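Local atomic coordinates of Non-sulfated chondroitin lyase E66 (Autographa californica nucleopolyhedrovirus, PDB entry 3VSN), a protein that cleaves non-sulfated chondroitin as a polysaccharide lyase of the virion envelope and is essential for oral infection of the insect host. Residues F46-E51 / N257-F262; V90-T95 / I153-T158; A420-A425 / N598-F603; F454-N459 / S551-L556. One frame throughout, in Å; residues are numbered along the deposited sequence. Where two conformers were deposited one is given.

Interaction 1. Residues F46-E51 / N257-F262; sequences FSQKAE and NSYFTF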
loop_
_atom_site.group_PDB
_atom_site.type_symbol
_atom_site.label_atom_id
_atom_site.label_comp_id
_atom_site.label_asym_id
_atom_site.label_seq_id
_atom_site.Cartn_x
_atom_site.Cartn_y
_atom_site.Cartn_z
ATOM N N PHE A 46 -3.097 -14.851 -12.546
ATOM C CA PHE A 46 -1.892 -15.306 -11.863
ATOM C C PHE A 46 -0.999 -14.124 -11.470
ATOM O O PHE A 46 -0.396 -14.131 -10.398
ATOM C CB PHE A 46 -1.138 -16.269 -12.782
ATOM C CG PHE A 46 -0.120 -17.131 -12.086
ATOM C CD1 PHE A 46 -0.483 -17.972 -11.031
ATOM C CD2 PHE A 46 1.198 -17.145 -12.527
ATOM C CE1 PHE A 46 0.460 -18.784 -10.416
ATOM C CE2 PHE A 46 2.145 -17.958 -11.918
ATOM C CZ PHE A 46 1.775 -18.777 -10.861
ATOM N N SER A 47 -0.940 -13.104 -12.328
ATOM C CA SER A 47 -0.153 -11.895 -12.038
ATOM C C SER A 47 -0.698 -11.105 -10.840
ATOM O O SER A 47 0.023 -10.306 -10.243
ATOM C CB SER A 47 -0.020 -10.998 -13.284
ATOM O OG SER A 47 -1.187 -10.224 -13.519
ATOM N N GLN A 48 -1.958 -11.351 -10.486
ATOM C CA GLN A 48 -2.599 -10.712 -9.336
ATOM C C GLN A 48 -2.483 -11.533 -8.054
ATOM O O GLN A 48 -2.648 -10.996 -6.959
ATOM C CB GLN A 48 -4.082 -10.461 -9.615
ATOM C CG GLN A 48 -4.366 -9.479 -10.738
ATOM C CD GLN A 48 -5.849 -9.206 -10.894
ATOM O OE1 GLN A 48 -6.690 -10.025 -10.511
ATOM N NE2 GLN A 48 -6.182 -8.048 -11.454
ATOM N N LYS A 49 -2.208 -12.829 -8.199
ATOM C CA LYS A 49 -2.230 -13.769 -7.077
ATOM C C LYS A 49 -0.991 -13.625 -6.196
ATOM O O LYS A 49 0.135 -13.797 -6.665
ATOM C CB LYS A 49 -2.358 -15.210 -7.595
ATOM C CG LYS A 49 -2.562 -16.251 -6.505
ATOM C CD LYS A 49 -2.682 -17.653 -7.089
ATOM C CE LYS A 49 -3.185 -18.635 -6.042
ATOM N NZ LYS A 49 -3.240 -20.025 -6.584
ATOM N N ALA A 50 -1.216 -13.325 -4.918
ATOM C CA ALA A 50 -0.130 -13.059 -3.970
ATOM C C ALA A 50 0.760 -14.279 -3.710
ATOM O O ALA A 50 1.986 -14.174 -3.756
ATOM C CB ALA A 50 -0.688 -12.511 -2.660
ATOM N N GLU A 51 0.139 -15.426 -3.445
ATOM C CA GLU A 51 0.871 -16.654 -3.125
ATOM C C GLU A 51 0.992 -17.532 -4.367
ATOM O O GLU A 51 -0.007 -18.072 -4.857
ATOM C CB GLU A 51 0.179 -17.404 -1.978
ATOM C CG GLU A 51 0.122 -16.601 -0.683
ATOM C CD GLU A 51 -0.893 -17.117 0.327
ATOM O OE1 GLU A 51 -1.669 -18.052 0.023
ATOM O OE2 GLU A 51 -0.921 -16.564 1.444
ATOM N N ASN A 257 -3.930 -10.095 -0.496
ATOM C CA ASN A 257 -3.899 -11.561 -0.467
ATOM C C ASN A 257 -5.030 -12.253 -1.220
ATOM O O ASN A 257 -4.839 -13.342 -1.761
ATOM C CB ASN A 257 -3.881 -12.068 0.978
ATOM C CG ASN A 257 -2.482 -12.276 1.501
ATOM O OD1 ASN A 257 -1.752 -13.154 1.033
ATOM N ND2 ASN A 257 -2.093 -11.469 2.481
ATOM N N SER A 258 -6.197 -11.618 -1.253
ATOM C CA SER A 258 -7.357 -12.255 -1.867
ATOM C C SER A 258 -7.892 -11.512 -3.090
ATOM O O SER A 258 -8.870 -11.947 -3.704
ATOM C CB SER A 258 -8.456 -12.499 -0.827
ATOM O OG SER A 258 -8.067 -13.523 0.079
ATOM N N TYR A 259 -7.221 -10.425 -3.475
ATOM C CA TYR A 259 -7.666 -9.619 -4.619
ATOM C C TYR A 259 -7.941 -10.420 -5.896
ATOM O O TYR A 259 -8.928 -10.152 -6.585
ATOM C CB TYR A 259 -6.695 -8.473 -4.928
ATOM C CG TYR A 259 -7.271 -7.444 -5.880
ATOM C CD1 TYR A 259 -7.160 -7.601 -7.265
ATOM C CD2 TYR A 259 -7.929 -6.313 -5.398
ATOM C CE1 TYR A 259 -7.692 -6.666 -8.139
ATOM C CE2 TYR A 259 -8.462 -5.369 -6.265
ATOM C CZ TYR A 259 -8.340 -5.551 -7.631
ATOM O OH TYR A 259 -8.867 -4.620 -8.493
ATOM N N PHE A 260 -7.079 -11.385 -6.214
ATOM C CA PHE A 260 -7.216 -12.140 -7.461
ATOM C C PHE A 260 -8.548 -12.903 -7.555
ATOM O O PHE A 260 -9.027 -13.174 -8.654
ATOM C CB PHE A 260 -6.022 -13.080 -7.689
ATOM C CG PHE A 260 -6.138 -14.400 -6.981
ATOM C CD1 PHE A 260 -5.830 -14.508 -5.631
ATOM C CD2 PHE A 260 -6.554 -15.539 -7.668
ATOM C CE1 PHE A 260 -5.940 -15.727 -4.975
ATOM C CE2 PHE A 260 -6.668 -16.760 -7.015
ATOM C CZ PHE A 260 -6.360 -16.851 -5.666
ATOM N N THR A 261 -9.141 -13.235 -6.407
ATOM C CA THR A 261 -10.420 -13.954 -6.386
ATOM C C THR A 261 -11.595 -13.093 -6.856
ATOM O O THR A 261 -12.609 -13.627 -7.309
ATOM C CB THR A 261 -10.772 -14.518 -4.989
ATOM O OG1 THR A 261 -11.109 -13.445 -4.098
ATOM C CG2 THR A 261 -9.623 -15.341 -4.408
ATOM N N PHE A 262 -11.460 -11.769 -6.749
ATOM C CA PHE A 262 -12.589 -10.870 -7.005
ATOM C C PHE A 262 -13.144 -11.005 -8.419
ATOM O O PHE A 262 -14.361 -11.019 -8.606
ATOM C CB PHE A 262 -12.242 -9.403 -6.703
ATOM C CG PHE A 262 -11.833 -9.142 -5.272
ATOM C CD1 PHE A 262 -12.206 -10.001 -4.240
ATOM C CD2 PHE A 262 -11.094 -8.006 -4.957
ATOM C CE1 PHE A 262 -11.823 -9.749 -2.931
ATOM C CE2 PHE A 262 -10.716 -7.745 -3.648
ATOM C CZ PHE A 262 -11.079 -8.616 -2.635
HETATM O O HOH W 1 -4.321 -11.564 -4.858
HETATM O O HOH W 2 -9.425 -9.884 -9.275
HETATM O O HOH W 3 -7.901 -12.552 -10.958
HETATM O O HOH W 4 -2.752 -15.423 -2.928
#
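Lys49 and Phe260 lead a water-bridged contact built round a CH-pi interaction in the alpha-helical lyase domain, where the end of helix 29-48 and the residues after it meet the chain running from helix 253-258 to helix 262-269. With CG anti to the backbone N (chi1 -173°) and the rest extended, the lysine runs its methylenes across one face of the Phe260 ring, Lys49 CG lying 3.7 Å from the ring centroid; Thr261 CG2 packs on the opposite face. No direct hydrogen bond joins the segments. One water links Gln48 O (2.7 Å) to Phe260 N. Gln48 OE1 accepts from two more, which also donate to Tyr259 O and Phe260 O, while its NE2, bonded to Asn311 O, lies at the edge of the Tyr259 ring. A fourth water accepts from Glu51 N (2.9 Å) and donates to Asn257 O. The side chain of Asn257 lies about 6 Å from that of Tyr254, the catalytic proton donor. Outward, Lys49 NZ forms a salt bridge with Glu146 of helix 138-154, Glu51 OE1 is hydrogen-bonded to Tyr138 OH and salt-bridged to Arg194 of helix 189-205, and Phe46 and Lys49 rest on Ile86 of helix 75-93.

Interaction 2. Residues V90-T95 / I153-T158; sequences VRYNNT and IVLNET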
loop_
_atom_site.group_PDB
_atom_site.type_symbol
_atom_site.label_atom_id
_atom_site.label_comp_id
_atom_site.label_asym_id
_atom_site.label_seq_id
_atom_site.Cartn_x
_atom_site.Cartn_y
_atom_site.Cartn_z
ATOM N N VAL A 90 -0.016 -22.586 -15.612
ATOM C CA VAL A 90 0.067 -21.271 -16.252
ATOM C C VAL A 90 1.024 -21.316 -17.451
ATOM O O VAL A 90 0.721 -20.765 -18.514
ATOM C CB VAL A 90 0.461 -20.167 -15.237
ATOM C CG1 VAL A 90 0.592 -18.807 -15.916
ATOM C CG2 VAL A 90 -0.561 -20.092 -14.107
ATOM N N ARG A 91 2.158 -21.994 -17.280
ATOM C CA ARG A 91 3.124 -22.210 -18.366
ATOM C C ARG A 91 2.511 -22.998 -19.523
ATOM O O ARG A 91 2.686 -22.641 -20.690
ATOM C CB ARG A 91 4.373 -22.939 -17.859
ATOM C CG ARG A 91 5.256 -22.129 -16.923
ATOM C CD ARG A 91 6.636 -22.759 -16.792
ATOM N NE ARG A 91 7.350 -22.743 -18.067
ATOM C CZ ARG A 91 8.540 -23.297 -18.283
ATOM N NH1 ARG A 91 9.181 -23.932 -17.307
ATOM N NH2 ARG A 91 9.090 -23.221 -19.488
ATOM N N TYR A 92 1.800 -24.074 -19.191
ATOM C CA TYR A 92 1.130 -24.903 -20.193
ATOM C C TYR A 92 0.127 -24.089 -21.017
ATOM O O TYR A 92 -0.032 -24.302 -22.223
ATOM C CB TYR A 92 0.409 -26.072 -19.512
ATOM C CG TYR A 92 -0.278 -26.998 -20.487
ATOM C CD1 TYR A 92 0.426 -28.033 -21.101
ATOM C CD2 TYR A 92 -1.625 -26.831 -20.810
ATOM C CE1 TYR A 92 -0.197 -28.884 -21.999
ATOM C CE2 TYR A 92 -2.254 -27.674 -21.714
ATOM C CZ TYR A 92 -1.533 -28.697 -22.304
ATOM O OH TYR A 92 -2.150 -29.536 -23.199
ATOM N N ASN A 93 -0.539 -23.157 -20.344
ATOM C CA ASN A 93 -1.623 -22.376 -20.922
ATOM C C ASN A 93 -1.154 -21.092 -21.622
ATOM O O ASN A 93 -1.927 -20.455 -22.344
ATOM C CB ASN A 93 -2.644 -22.064 -19.821
ATOM C CG ASN A 93 -3.860 -21.318 -20.330
ATOM O OD1 ASN A 93 -4.022 -20.126 -20.054
ATOM N ND2 ASN A 93 -4.730 -22.013 -21.060
ATOM N N ASN A 94 0.112 -20.728 -21.423
ATOM C CA ASN A 94 0.641 -19.449 -21.909
ATOM C C ASN A 94 1.243 -19.536 -23.311
ATOM O O ASN A 94 2.271 -20.186 -23.520
ATOM C CB ASN A 94 1.652 -18.872 -20.907
ATOM C CG ASN A 94 2.146 -17.486 -21.295
ATOM O OD1 ASN A 94 1.471 -16.742 -22.005
ATOM N ND2 ASN A 94 3.333 -17.136 -20.821
ATOM N N THR A 95 0.593 -18.860 -24.257
ATOM C CA THR A 95 0.943 -18.913 -25.684
ATOM C C THR A 95 2.427 -18.681 -25.994
ATOM O O THR A 95 2.970 -19.301 -26.909
ATOM C CB THR A 95 0.097 -17.926 -26.518
ATOM O OG1 THR A 95 0.314 -16.593 -26.045
ATOM C CG2 THR A 95 -1.389 -18.260 -26.417
ATOM N N ILE A 153 -8.957 -27.374 -15.655
ATOM C CA ILE A 153 -9.324 -26.398 -16.683
ATOM C C ILE A 153 -8.281 -26.278 -17.799
ATOM O O ILE A 153 -8.638 -26.354 -18.978
ATOM C CB ILE A 153 -9.699 -25.019 -16.095
ATOM C CG1 ILE A 153 -10.867 -25.169 -15.117
ATOM C CG2 ILE A 153 -10.063 -24.040 -17.211
ATOM C CD1 ILE A 153 -11.227 -23.911 -14.351
ATOM N N VAL A 154 -7.004 -26.113 -17.457
ATOM C CA VAL A 154 -5.994 -25.937 -18.515
ATOM C C VAL A 154 -5.852 -27.164 -19.424
ATOM O O VAL A 154 -5.417 -27.041 -20.571
ATOM C CB VAL A 154 -4.608 -25.463 -17.998
ATOM C CG1 VAL A 154 -4.747 -24.188 -17.173
ATOM C CG2 VAL A 154 -3.883 -26.558 -17.218
ATOM N N LEU A 155 -6.235 -28.332 -18.909
ATOM C CA LEU A 155 -6.176 -29.576 -19.675
ATOM C C LEU A 155 -7.515 -29.936 -20.327
ATOM O O LEU A 155 -7.684 -31.058 -20.814
ATOM C CB LEU A 155 -5.690 -30.736 -18.786
ATOM C CG LEU A 155 -4.276 -30.682 -18.194
ATOM C CD1 LEU A 155 -3.962 -31.965 -17.437
ATOM C CD2 LEU A 155 -3.222 -30.426 -19.264
ATOM N N ASN A 156 -8.453 -28.985 -20.356
ATOM C CA ASN A 156 -9.828 -29.271 -20.782
ATOM C C ASN A 156 -10.013 -29.716 -22.241
ATOM O O ASN A 156 -11.058 -30.253 -22.592
ATOM C CB ASN A 156 -10.789 -28.123 -20.423
ATOM C CG ASN A 156 -10.663 -26.919 -21.349
ATOM O OD1 ASN A 156 -9.668 -26.752 -22.058
ATOM N ND2 ASN A 156 -11.674 -26.063 -21.330
ATOM N N GLU A 157 -9.000 -29.504 -23.076
ATOM C CA GLU A 157 -9.073 -29.942 -24.469
ATOM C C GLU A 157 -8.188 -31.161 -24.752
ATOM O O GLU A 157 -8.009 -31.563 -25.906
ATOM C CB GLU A 157 -8.780 -28.777 -25.419
ATOM C CG GLU A 157 -9.869 -27.712 -25.368
ATOM C CD GLU A 157 -9.738 -26.662 -26.453
ATOM O OE1 GLU A 157 -8.598 -26.265 -26.773
ATOM O OE2 GLU A 157 -10.790 -26.229 -26.976
ATOM N N THR A 158 -7.672 -31.763 -23.681
ATOM C CA THR A 158 -6.835 -32.957 -23.775
ATOM C C THR A 158 -7.615 -34.221 -23.389
ATOM O O THR A 158 -8.769 -34.148 -22.948
ATOM C CB THR A 158 -5.604 -32.868 -22.847
ATOM O OG1 THR A 158 -6.017 -33.059 -21.486
ATOM C CG2 THR A 158 -4.887 -31.523 -22.993
#
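Tyr92, in the last turn of helix 75-93, reaches across to the C-terminal end of helix 138-154 and the type I beta turn Leu155-Thr158 that follows it, a helix-end contact within the alpha/alpha toroid domain of this lyase. Its CG stands anti to the backbone N (chi1 -178°), which carries the ring out toward the turn. There Leu155 CD2 sits over one face, offset toward the rim, 4.1 Å from the ring centroid and 22° off its normal, as a CH-pi contact between side chains that cross at about a right angle. Val154 O approaches the ring edge instead, near its plane, 3.4 Å from Tyr92 CE2. The next residue, Asn93, sets its CB 4.0 Å from Val154 CG1. Helix 103-119 adds Leu105 and Ala106 against Tyr92, and Leu42 of helix 29-48 packs on Val154. Tyr92 and Thr158 come from opposite directions, Tyr92 OH 3.4 Å from Thr158 CG2. The threonine is fixed through its hydroxyl, which is also bonded to His160 N: Thr158 OG1 donates to Leu155 O (2.7 Å) in the carbonyl plane, on a lone pair, and the same oxygen also receives Thr158 N at 3.0 Å.

Interaction 3. Residues A420-A425 / N598-F603; sequences AKTDTA and NNKVSF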
loop_
_atom_site.group_PDB
_atom_site.type_symbol
_atom_site.label_atom_id
_atom_site.label_comp_id
_atom_site.label_asym_id
_atom_site.label_seq_id
_atom_site.Cartn_x
_atom_site.Cartn_y
_atom_site.Cartn_z
ATOM N N ALA A 420 -5.296 19.135 0.663
ATOM C CA ALA A 420 -5.912 19.869 -0.439
ATOM C C ALA A 420 -5.206 19.487 -1.724
ATOM O O ALA A 420 -3.980 19.414 -1.761
ATOM C CB ALA A 420 -5.824 21.373 -0.209
ATOM N N LYS A 421 -5.976 19.231 -2.778
ATOM C CA LYS A 421 -5.379 18.848 -4.054
ATOM C C LYS A 421 -6.061 19.501 -5.249
ATOM O O LYS A 421 -7.246 19.850 -5.203
ATOM C CB LYS A 421 -5.366 17.319 -4.217
ATOM C CG LYS A 421 -6.749 16.699 -4.383
ATOM C CD LYS A 421 -6.667 15.201 -4.627
ATOM C CE LYS A 421 -8.011 14.633 -5.061
ATOM N NZ LYS A 421 -9.021 14.684 -3.966
ATOM N N THR A 422 -5.280 19.662 -6.314
ATOM C CA THR A 422 -5.773 20.128 -7.607
ATOM C C THR A 422 -5.371 19.106 -8.678
ATOM O O THR A 422 -5.072 17.956 -8.346
ATOM C CB THR A 422 -5.220 21.525 -7.960
ATOM O OG1 THR A 422 -3.787 21.501 -7.898
ATOM C CG2 THR A 422 -5.761 22.589 -7.003
ATOM N N ASP A 423 -5.335 19.542 -9.938
ATOM C CA ASP A 423 -5.059 18.665 -11.082
ATOM C C ASP A 423 -3.750 17.890 -10.957
ATOM O O ASP A 423 -3.725 16.667 -11.104
ATOM C CB ASP A 423 -5.027 19.475 -12.381
ATOM C CG ASP A 423 -6.402 19.695 -12.967
ATOM O OD1 ASP A 423 -7.397 19.290 -12.335
ATOM O OD2 ASP A 423 -6.484 20.280 -14.068
ATOM N N THR A 424 -2.659 18.610 -10.700
ATOM C CA THR A 424 -1.326 18.006 -10.694
ATOM C C THR A 424 -0.611 18.123 -9.351
ATOM O O THR A 424 0.481 17.583 -9.181
ATOM C CB THR A 424 -0.416 18.628 -11.779
ATOM O OG1 THR A 424 -0.079 19.971 -11.409
ATOM C CG2 THR A 424 -1.099 18.627 -13.148
ATOM N N ALA A 425 -1.226 18.823 -8.402
ATOM C CA ALA A 425 -0.572 19.094 -7.131
ATOM C C ALA A 425 -1.437 18.716 -5.939
ATOM O O ALA A 425 -2.662 18.732 -6.017
ATOM C CB ALA A 425 -0.162 20.558 -7.054
ATOM N N ASN A 598 -4.259 26.673 -11.910
ATOM C CA ASN A 598 -5.105 27.149 -12.999
ATOM C C ASN A 598 -6.267 27.970 -12.434
ATOM O O ASN A 598 -6.026 28.945 -11.721
ATOM C CB ASN A 598 -5.555 25.982 -13.893
ATOM C CG ASN A 598 -4.379 25.232 -14.499
ATOM O OD1 ASN A 598 -3.370 25.838 -14.874
ATOM N ND2 ASN A 598 -4.497 23.913 -14.595
ATOM N N ASN A 599 -7.502 27.567 -12.714
ATOM C CA ASN A 599 -8.681 28.271 -12.206
ATOM C C ASN A 599 -9.378 27.510 -11.070
ATOM O O ASN A 599 -10.580 27.676 -10.846
ATOM C CB ASN A 599 -9.666 28.542 -13.353
ATOM C CG ASN A 599 -10.351 27.277 -13.853
ATOM O OD1 ASN A 599 -9.794 26.174 -13.781
ATOM N ND2 ASN A 599 -11.574 27.426 -14.356
ATOM N N LYS A 600 -8.625 26.669 -10.368
ATOM C CA LYS A 600 -9.188 25.822 -9.321
ATOM C C LYS A 600 -8.448 26.033 -8.008
ATOM O O LYS A 600 -7.225 26.142 -7.998
ATOM C CB LYS A 600 -9.111 24.355 -9.747
ATOM C CG LYS A 600 -9.767 23.370 -8.795
ATOM C CD LYS A 600 -9.514 21.942 -9.254
ATOM C CE LYS A 600 -10.242 20.933 -8.378
ATOM N NZ LYS A 600 -9.666 20.892 -7.003
ATOM N N VAL A 601 -9.194 26.107 -6.907
ATOM C CA VAL A 601 -8.604 26.202 -5.572
ATOM C C VAL A 601 -9.284 25.193 -4.650
ATOM O O VAL A 601 -10.511 25.052 -4.677
ATOM C CB VAL A 601 -8.742 27.619 -4.966
ATOM C CG1 VAL A 601 -8.100 27.677 -3.590
ATOM C CG2 VAL A 601 -8.099 28.663 -5.860
ATOM N N SER A 602 -8.484 24.500 -3.842
ATOM C CA SER A 602 -9.004 23.585 -2.829
ATOM C C SER A 602 -8.521 23.985 -1.430
ATOM O O SER A 602 -7.351 24.334 -1.257
ATOM C CB SER A 602 -8.575 22.150 -3.147
ATOM O OG SER A 602 -8.865 21.286 -2.062
ATOM N N PHE A 603 -9.431 23.939 -0.451
ATOM C CA PHE A 603 -9.126 24.193 0.964
ATOM C C PHE A 603 -9.552 23.001 1.802
ATOM O O PHE A 603 -10.548 22.352 1.484
ATOM C CB PHE A 603 -9.961 25.351 1.512
ATOM C CG PHE A 603 -9.574 26.708 1.011
ATOM C CD1 PHE A 603 -10.130 27.213 -0.157
ATOM C CD2 PHE A 603 -8.717 27.520 1.756
ATOM C CE1 PHE A 603 -9.809 28.487 -0.600
ATOM C CE2 PHE A 603 -8.392 28.800 1.317
ATOM C CZ PHE A 603 -8.938 29.278 0.134
#
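Lys600 NZ reaches Lys421 O at 3.2 Å in a weak hydrogen bond, the one direct polar link between the end of strand 414-421 and the start of strand 600-605. The lysine leaves its strand extended, then bends at its last torsion (chi4 -68°) to bring the ammonium onto the carbonyl. Beside it, Ser602 CB touches the same Lys421 O at 3.4 Å, and Ala420 CB packs against Ser602 O at 3.5 Å. Thr422 CG2 lies 4.0 Å from Lys600 O. The two strands belong to different sheets, without backbone bonds between them; the touching parts, 420-423 and 598-603, run 159° apart. In the next shell, Gln653 OE1 accepts from Lys421 N and is also hydrogen-bonded to Ser602 OG, while Glu597 is hydrogen-bonded to Thr422 OG1 and Thr424 OG1. A glycerol, probably from the crystallisation liquor, is bonded to Asp423 OD1 and Thr422 O. With so weak a direct bond, the junction of the two sheets probably leans on the Gln653 bridge, on Glu597 and on close packing.

Interaction 4. Residues F454-N459 / S551-L556; sequences FQLYYN and SACYKL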
loop_
_atom_site.group_PDB
_atom_site.type_symbol
_atom_site.label_atom_id
_atom_site.label_comp_id
_atom_site.label_asym_id
_atom_site.label_seq_id
_atom_site.Cartn_x
_atom_site.Cartn_y
_atom_site.Cartn_z
ATOM N N PHE A 454 8.021 19.412 -1.908
ATOM C CA PHE A 454 8.481 20.336 -0.878
ATOM C C PHE A 454 8.109 19.760 0.488
ATOM O O PHE A 454 7.006 19.246 0.664
ATOM C CB PHE A 454 7.810 21.699 -1.100
ATOM C CG PHE A 454 7.869 22.628 0.083
ATOM C CD1 PHE A 454 6.833 22.656 1.021
ATOM C CD2 PHE A 454 8.934 23.506 0.238
ATOM C CE1 PHE A 454 6.873 23.529 2.098
ATOM C CE2 PHE A 454 8.979 24.381 1.310
ATOM C CZ PHE A 454 7.952 24.394 2.243
ATOM N N GLN A 455 9.037 19.833 1.441
ATOM C CA GLN A 455 8.785 19.382 2.811
ATOM C C GLN A 455 9.293 20.406 3.817
ATOM O O GLN A 455 10.467 20.773 3.800
ATOM C CB GLN A 455 9.435 18.015 3.081
ATOM C CG GLN A 455 9.346 17.541 4.538
ATOM C CD GLN A 455 7.919 17.282 5.006
ATOM O OE1 GLN A 455 7.073 16.839 4.233
ATOM N NE2 GLN A 455 7.650 17.553 6.285
ATOM N N LEU A 456 8.395 20.871 4.681
ATOM C CA LEU A 456 8.769 21.721 5.801
ATOM C C LEU A 456 8.266 21.096 7.096
ATOM O O LEU A 456 7.081 20.816 7.227
ATOM C CB LEU A 456 8.184 23.135 5.645
ATOM C CG LEU A 456 8.231 24.064 6.874
ATOM C CD1 LEU A 456 9.662 24.431 7.256
ATOM C CD2 LEU A 456 7.401 25.322 6.655
ATOM N N TYR A 457 9.174 20.867 8.040
ATOM C CA TYR A 457 8.779 20.570 9.406
ATOM C C TYR A 457 9.063 21.813 10.224
ATOM O O TYR A 457 10.137 22.404 10.098
ATOM C CB TYR A 457 9.611 19.437 10.004
ATOM C CG TYR A 457 9.299 18.021 9.575
ATOM C CD1 TYR A 457 8.124 17.374 9.982
ATOM C CD2 TYR A 457 10.223 17.294 8.833
ATOM C CE1 TYR A 457 7.871 16.052 9.620
ATOM C CE2 TYR A 457 9.982 15.982 8.466
ATOM C CZ TYR A 457 8.808 15.362 8.860
ATOM O OH TYR A 457 8.582 14.052 8.484
ATOM N N TYR A 458 8.108 22.216 11.056
ATOM C CA TYR A 458 8.373 23.247 12.058
ATOM C C TYR A 458 7.735 22.853 13.384
ATOM O O TYR A 458 6.923 21.923 13.436
ATOM C CB TYR A 458 7.910 24.630 11.582
ATOM C CG TYR A 458 6.411 24.792 11.440
ATOM C CD1 TYR A 458 5.769 24.511 10.233
ATOM C CD2 TYR A 458 5.638 25.250 12.507
ATOM C CE1 TYR A 458 4.396 24.675 10.096
ATOM C CE2 TYR A 458 4.266 25.409 12.383
ATOM C CZ TYR A 458 3.649 25.122 11.176
ATOM O OH TYR A 458 2.286 25.279 11.051
ATOM N N ASN A 459 8.108 23.559 14.450
ATOM C CA ASN A 459 7.689 23.208 15.809
ATOM C C ASN A 459 7.965 21.741 16.150
ATOM O O ASN A 459 7.146 21.082 16.800
ATOM C CB ASN A 459 6.210 23.562 16.047
ATOM C CG ASN A 459 5.956 25.059 16.046
ATOM O OD1 ASN A 459 6.880 25.866 15.948
ATOM N ND2 ASN A 459 4.694 25.436 16.147
ATOM N N SER A 551 13.138 23.270 13.310
ATOM C CA SER A 551 12.595 23.274 11.952
ATOM C C SER A 551 13.594 22.745 10.918
ATOM O O SER A 551 14.806 22.793 11.123
ATOM C CB SER A 551 12.110 24.678 11.565
ATOM O OG SER A 551 13.087 25.666 11.857
ATOM N N ALA A 552 13.065 22.233 9.809
ATOM C CA ALA A 552 13.879 21.752 8.700
ATOM C C ALA A 552 13.074 21.863 7.411
ATOM O O ALA A 552 11.854 21.714 7.425
ATOM C CB ALA A 552 14.313 20.313 8.939
ATOM N N CYS A 553 13.752 22.127 6.298
ATOM C CA CYS A 553 13.056 22.352 5.031
ATOM C C CYS A 553 13.910 21.930 3.848
ATOM O O CYS A 553 15.058 22.360 3.714
ATOM C CB CYS A 553 12.653 23.828 4.896
ATOM S SG CYS A 553 11.478 24.156 3.562
ATOM N N TYR A 554 13.346 21.084 2.992
ATOM C CA TYR A 554 14.054 20.613 1.813
ATOM C C TYR A 554 13.071 20.315 0.684
ATOM O O TYR A 554 11.858 20.305 0.892
ATOM C CB TYR A 554 14.885 19.363 2.149
ATOM C CG TYR A 554 14.055 18.137 2.479
ATOM C CD1 TYR A 554 13.686 17.232 1.481
ATOM C CD2 TYR A 554 13.642 17.881 3.788
ATOM C CE1 TYR A 554 12.924 16.108 1.776
ATOM C CE2 TYR A 554 12.884 16.760 4.095
ATOM C CZ TYR A 554 12.530 15.877 3.085
ATOM O OH TYR A 554 11.775 14.761 3.377
ATOM N N LYS A 555 13.603 20.075 -0.509
ATOM C CA LYS A 555 12.783 19.593 -1.609
ATOM C C LYS A 555 13.497 18.471 -2.345
ATOM O O LYS A 555 14.732 18.377 -2.316
ATOM C CB LYS A 555 12.388 20.727 -2.565
ATOM C CG LYS A 555 13.496 21.208 -3.479
ATOM C CD LYS A 555 12.955 22.038 -4.637
ATOM C CE LYS A 555 14.066 22.274 -5.646
ATOM N NZ LYS A 555 13.782 23.379 -6.602
ATOM N N LEU A 556 12.706 17.615 -2.980
ATOM C CA LEU A 556 13.221 16.561 -3.836
ATOM C C LEU A 556 12.709 16.808 -5.253
ATOM O O LEU A 556 11.584 17.278 -5.425
ATOM C CB LEU A 556 12.765 15.185 -3.330
ATOM C CG LEU A 556 13.160 14.740 -1.910
ATOM C CD1 LEU A 556 12.533 13.390 -1.582
ATOM C CD2 LEU A 556 14.672 14.680 -1.725
#
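Gln455 and Tyr554 form a hydrogen-bonded antiparallel pair, on strands 452-461 and 550-558, in the centre of a beta sheet of the C-terminal half. Gln455 N donates to Tyr554 O at 2.9 Å, and Tyr554 N returns the bond to Gln455 O at 3.0 Å. Tyr457 and Ala552 repeat the arrangement, each N bonded to the other's O at 2.9 Å. Leu456 and Cys553 make their backbone hydrogen bonds outward, with Cys445 of strand 440-449 and with Val514. On one face, Gln455 CB lies over the Tyr554 ring, 4.0 Å from its centroid; the glutamine then bends at chi2 (65°), putting NE2 over the centre of the Tyr457 ring. That amide is held by Ser444 OG at NE2 and Thr446 OG1 at OE1. Other side chains also find partners: Tyr554 OH with Arg366 O, Tyr457 OH with Gly388 O, Tyr458 OH with Glu574, Ser551 OG with Asn520 O, and Lys555 NZ in a salt bridge with Asp563. On the other face, Cys553 SG meets Phe454 CE2 at 3.4 Å, an oblique sulfur-aromatic contact, and Leu456 CD1 packs on Cys553 CB. Every residue in contact is buried, so satisfying the polar side chains within the protein probably offsets the cost of enclosing them.

Overall arrangement
From the N terminus, the end of helix 29-48 opens interaction 1, which closes only at 257-262, after most of the helical domain has been traversed. Interaction 2 falls within that span, joining helix 75-93 to helix 138-154 over a shorter loop; the two touch where Phe46 packs on Val90. Both are complete before the beta-rich half begins. There 420-425 opens interaction 3, and interaction 4 forms and closes inside its span before 598-603 is reached. Interaction 4 pairs neighbouring strands of one seven-stranded sheet, whereas interaction 3 ties an outer strand of that same sheet to a second one. No loops cross, and the centres of interactions 2 and 4 lie about 55 Å apart.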